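Local coordinates for putative flavoprotein decarboxylase (Streptomyces olivoviridis, PDB 6JLS) that is an FMN-dependent cysteine decarboxylase of thioviridamide biosynthesis that holds flavin mononucleotide in a parallel-sheet fold and assembles into a dodecamer, at residues Ile130-Met135 with Arg182-Val187. Sequence-based numbering, arbitrary orientation.
Sequences ILAPVM and RSVFAV. With FMN (flavin mononucleotide), chain B.
Val184 sets its two methyl groups on Ile130 and Ala132, alternate residues of a strand, and so lays the start of the C-terminal helix against one face of the sheet. The contact is wholly apolar, with no hydrogen bond between helix and strand. Along 182-187, the carbonyl of Arg182 accepts the bond from Ala186 N, an ordinary i to i+4 helix bond. Val184 carries the contact. Its CG1 lies anti to the backbone N (chi1 170°) and meets CG2 of Ile130 at 3.6 Å, the two side chains running past each other in opposite directions. CG2 of Val184, anti to the carbonyl carbon and beside the backbone N, reaches CB of Ala132 at 4.2 Å, a looser touch. Ala132 and Val184 are also the pair whose CA atoms are nearest across the contact, 7.1 Å apart. Phe185 turns away from the strand. Val187 N gives its helix bond to Ser183 O, and Val187 faces the strand again: CG1 of Val187 lies 4.6 Å from CG1 of Ile130, a loose flank. Beyond the packed part of the strand, the chain arrives at the cofactor: Val134 O accepts a nearly straight bond (174°) from N3 of FMN at 2.7 Å, a backbone grip on the pyrimidine edge of the flavin. In the parallel, Rossmann-like sheet, strand 129-133 bonds to strand 95-101 through Ile130 and Ala132, while Leu131 bonds to Val158 and Ala160, at and just beyond strand 158-159. Leu131 points away from 182-187 and packs on Leu106 of helix 103-110; helix 182-193 covers the face that bears Ile130 and Ala132, beside helix 32-40, whose Met35, Trp38 and Leu39 receive the ring of Phe185.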
ATOM      1  N   ILE A 130      17.723  36.498  -7.159  1.00 36.95           N
ATOM      2  CA  ILE A 130      18.718  36.567  -6.099  1.00 41.41           C
ATOM      3  C   ILE A 130      18.903  35.167  -5.506  1.00 37.60           C
ATOM      4  O   ILE A 130      17.924  34.504  -5.145  1.00 39.50           O
ATOM      5  CB  ILE A 130      18.327  37.584  -5.020  1.00 39.69           C
ATOM      6  CG1 ILE A 130      18.412  39.015  -5.572  1.00 51.84           C
ATOM      7  CG2 ILE A 130      19.287  37.481  -3.859  1.00 32.94           C
ATOM      8  CD1 ILE A 130      17.308  39.442  -6.527  1.00 49.25           C
ATOM      9  N   LEU A 131      20.155  34.722  -5.410  1.00 35.89           N
ATOM     10  CA  LEU A 131      20.503  33.406  -4.895  1.00 37.40           C
ATOM     11  C   LEU A 131      21.386  33.547  -3.660  1.00 39.22           C
ATOM     12  O   LEU A 131      22.344  34.329  -3.660  1.00 38.17           O
ATOM     13  CB  LEU A 131      21.242  32.591  -5.954  1.00 38.45           C
ATOM     14  CG  LEU A 131      20.624  32.499  -7.348  1.00 34.59           C
ATOM     15  CD1 LEU A 131      21.596  31.831  -8.279  1.00 31.46           C
ATOM     16  CD2 LEU A 131      19.330  31.715  -7.298  1.00 31.89           C
ATOM     17  N   ALA A 132      21.070  32.780  -2.608  1.00 36.31           N
ATOM     18  CA  ALA A 132      21.837  32.775  -1.359  1.00 33.17           C
ATOM     19  C   ALA A 132      22.448  31.389  -1.145  1.00 39.31           C
ATOM     20  O   ALA A 132      21.811  30.507  -0.539  1.00 36.14           O
ATOM     21  CB  ALA A 132      20.958  33.175  -0.175  1.00 30.73           C
ATOM     22  N   PRO A 133      23.673  31.152  -1.636  1.00 36.79           N
ATOM     23  CA  PRO A 133      24.305  29.841  -1.425  1.00 33.05           C
ATOM     24  C   PRO A 133      24.487  29.550   0.054  1.00 38.48           C
ATOM     25  O   PRO A 133      24.815  30.432   0.853  1.00 38.04           O
ATOM     26  CB  PRO A 133      25.665  29.975  -2.128  1.00 32.86           C
ATOM     27  CG  PRO A 133      25.529  31.139  -3.042  1.00 31.12           C
ATOM     28  CD  PRO A 133      24.548  32.070  -2.377  1.00 43.35           C
ATOM     29  N   VAL A 134      24.254  28.295   0.418  1.00 34.71           N
ATOM     30  CA  VAL A 134      24.522  27.810   1.766  1.00 38.98           C
ATOM     31  C   VAL A 134      25.108  26.418   1.613  1.00 45.18           C
ATOM     32  O   VAL A 134      24.485  25.546   0.994  1.00 48.60           O
ATOM     33  CB  VAL A 134      23.258  27.772   2.649  1.00 36.95           C
ATOM     34  CG1 VAL A 134      23.578  27.201   4.016  1.00 41.82           C
ATOM     35  CG2 VAL A 134      22.655  29.148   2.787  1.00 32.14           C
ATOM     36  N   MET A 135      26.302  26.214   2.155  1.00 38.30           N
ATOM     37  CA  MET A 135      26.935  24.903   2.151  1.00 44.72           C
ATOM     38  C   MET A 135      28.154  24.982   3.057  1.00 55.88           C
ATOM     39  O   MET A 135      28.595  26.075   3.437  1.00 54.06           O
ATOM     40  CB  MET A 135      27.325  24.465   0.731  1.00 46.97           C
ATOM     41  CG  MET A 135      28.310  25.421   0.055  1.00 48.42           C
ATOM     42  SD  MET A 135      28.466  25.227  -1.730  1.00 44.08           S
ATOM     43  CE  MET A 135      26.913  25.961  -2.264  1.00 47.61           C
ATOM     44  N   ARG A 182      17.861  38.407   5.945  1.00 79.88           N
ATOM     45  CA  ARG A 182      17.073  39.614   5.720  1.00 85.99           C
ATOM     46  C   ARG A 182      17.777  40.565   4.766  1.00 80.87           C
ATOM     47  O   ARG A 182      17.120  41.290   4.009  1.00 82.25           O
ATOM     48  CB  ARG A 182      16.778  40.317   7.044  1.00 97.58           C
ATOM     49  CG  ARG A 182      15.897  39.519   7.984  1.00107.87           C
ATOM     50  CD  ARG A 182      15.730  40.236   9.313  1.00116.13           C
ATOM     51  NE  ARG A 182      16.973  40.875   9.739  1.00123.06           N
ATOM     52  CZ  ARG A 182      17.995  40.236  10.305  1.00126.75           C
ATOM     53  NH1 ARG A 182      17.936  38.927  10.520  1.00125.24           N
ATOM     54  NH2 ARG A 182      19.081  40.912  10.653  1.00130.23           N
ATOM     55  N   SER A 183      19.109  40.585   4.799  1.00 75.93           N
ATOM     56  CA  SER A 183      19.863  41.379   3.839  1.00 71.25           C
ATOM     57  C   SER A 183      19.630  40.894   2.414  1.00 65.83           C
ATOM     58  O   SER A 183      19.577  41.703   1.480  1.00 63.00           O
ATOM     59  CB  SER A 183      21.347  41.328   4.196  1.00 77.10           C
ATOM     60  OG  SER A 183      22.127  42.056   3.271  1.00 86.86           O
ATOM     61  N   VAL A 184      19.477  39.582   2.234  1.00 60.03           N
ATOM     62  CA  VAL A 184      19.240  39.026   0.906  1.00 55.93           C
ATOM     63  C   VAL A 184      17.891  39.494   0.367  1.00 55.53           C
ATOM     64  O   VAL A 184      17.780  39.943  -0.782  1.00 49.76           O
ATOM     65  CB  VAL A 184      19.342  37.489   0.959  1.00 51.48           C
ATOM     66  CG1 VAL A 184      18.853  36.843  -0.344  1.00 38.26           C
ATOM     67  CG2 VAL A 184      20.779  37.070   1.271  1.00 50.87           C
ATOM     68  N   PHE A 185      16.845  39.415   1.194  1.00 55.58           N
ATOM     69  CA  PHE A 185      15.528  39.820   0.727  1.00 55.50           C
ATOM     70  C   PHE A 185      15.424  41.325   0.523  1.00 63.13           C
ATOM     71  O   PHE A 185      14.589  41.772  -0.272  1.00 61.04           O
ATOM     72  CB  PHE A 185      14.458  39.304   1.688  1.00 51.49           C
ATOM     73  CG  PHE A 185      14.127  37.863   1.459  1.00 57.89           C
ATOM     74  CD1 PHE A 185      13.216  37.499   0.476  1.00 58.53           C
ATOM     75  CD2 PHE A 185      14.782  36.864   2.171  1.00 61.17           C
ATOM     76  CE1 PHE A 185      12.934  36.160   0.237  1.00 64.89           C
ATOM     77  CE2 PHE A 185      14.507  35.520   1.940  1.00 57.22           C
ATOM     78  CZ  PHE A 185      13.582  35.166   0.974  1.00 60.80           C
ATOM     79  N   ALA A 186      16.276  42.109   1.188  1.00 64.32           N
ATOM     80  CA  ALA A 186      16.304  43.543   0.938  1.00 61.79           C
ATOM     81  C   ALA A 186      16.815  43.843  -0.464  1.00 64.99           C
ATOM     82  O   ALA A 186      16.264  44.702  -1.165  1.00 61.98           O
ATOM     83  CB  ALA A 186      17.170  44.239   1.988  1.00 61.46           C
ATOM     84  N   VAL A 187      17.869  43.145  -0.893  1.00 67.41           N
ATOM     85  CA  VAL A 187      18.403  43.348  -2.239  1.00 62.15           C
ATOM     86  C   VAL A 187      17.380  42.933  -3.289  1.00 64.00           C
ATOM     87  O   VAL A 187      17.236  43.587  -4.329  1.00 61.22           O
ATOM     88  CB  VAL A 187      19.722  42.572  -2.402  1.00 59.07           C
ATOM     89  CG1 VAL A 187      20.309  42.798  -3.778  1.00 57.10           C
ATOM     90  CG2 VAL A 187      20.703  42.971  -1.323  1.00 64.99           C
TER
HETATM   91  N1  FMN B 501      23.521  20.813   0.733  1.00 67.35           N
HETATM   92  C2  FMN B 501      23.891  22.123   0.521  1.00 64.67           C
HETATM   93  O2  FMN B 501      24.267  22.471  -0.595  1.00 62.25           O
HETATM   94  N3  FMN B 501      23.850  23.032   1.558  1.00 60.98           N
HETATM   95  C4  FMN B 501      23.435  22.642   2.815  1.00 60.93           C
HETATM   96  O4  FMN B 501      23.394  23.451   3.745  1.00 57.39           O
HETATM   97  C4A FMN B 501      23.060  21.322   3.028  1.00 63.67           C
HETATM   98  N5  FMN B 501      22.641  20.919   4.281  1.00 62.29           N
HETATM   99  C5A FMN B 501      22.270  19.611   4.505  1.00 53.13           C
HETATM  100  C6  FMN B 501      21.859  19.236   5.777  1.00 50.82           C
HETATM  101  C7  FMN B 501      21.475  17.918   6.023  1.00 55.53           C
HETATM  102  C7M FMN B 501      21.034  17.537   7.414  1.00 42.46           C
HETATM  103  C8  FMN B 501      21.506  16.970   4.982  1.00 53.48           C
HETATM  104  C8M FMN B 501      21.091  15.545   5.241  1.00 45.87           C
HETATM  105  C9  FMN B 501      21.925  17.355   3.702  1.00 50.48           C
HETATM  106  C9A FMN B 501      22.308  18.680   3.463  1.00 52.96           C
HETATM  107  N10 FMN B 501      22.729  19.086   2.203  1.00 56.31           N
HETATM  108  C10 FMN B 501      23.102  20.402   1.983  1.00 62.80           C
HETATM  109  C1' FMN B 501      22.758  18.107   1.065  1.00 55.66           C
HETATM  110  C2' FMN B 501      21.513  18.339   0.193  1.00 50.52           C
HETATM  111  O2' FMN B 501      20.308  18.099   0.901  1.00 44.30           O
HETATM  112  C3' FMN B 501      21.538  17.478  -1.063  1.00 53.47           C
HETATM  113  O3' FMN B 501      22.569  17.948  -1.898  1.00 63.43           O
HETATM  114  C4' FMN B 501      20.183  17.553  -1.763  1.00 54.55           C
HETATM  115  O4' FMN B 501      20.046  16.626  -2.827  1.00 57.65           O
HETATM  116  C5' FMN B 501      19.913  18.959  -2.280  1.00 45.31           C
HETATM  117  O5' FMN B 501      18.703  18.871  -2.994  1.00 32.25           O
HETATM  118  P   FMN B 501      18.019  20.162  -3.642  1.00 34.92           P
HETATM  119  O1P FMN B 501      19.096  21.167  -4.008  1.00 27.92           O
HETATM  120  O2P FMN B 501      17.287  19.748  -4.901  1.00 36.04           O
HETATM  121  O3P FMN B 501      17.084  20.796  -2.643  1.00 34.36           O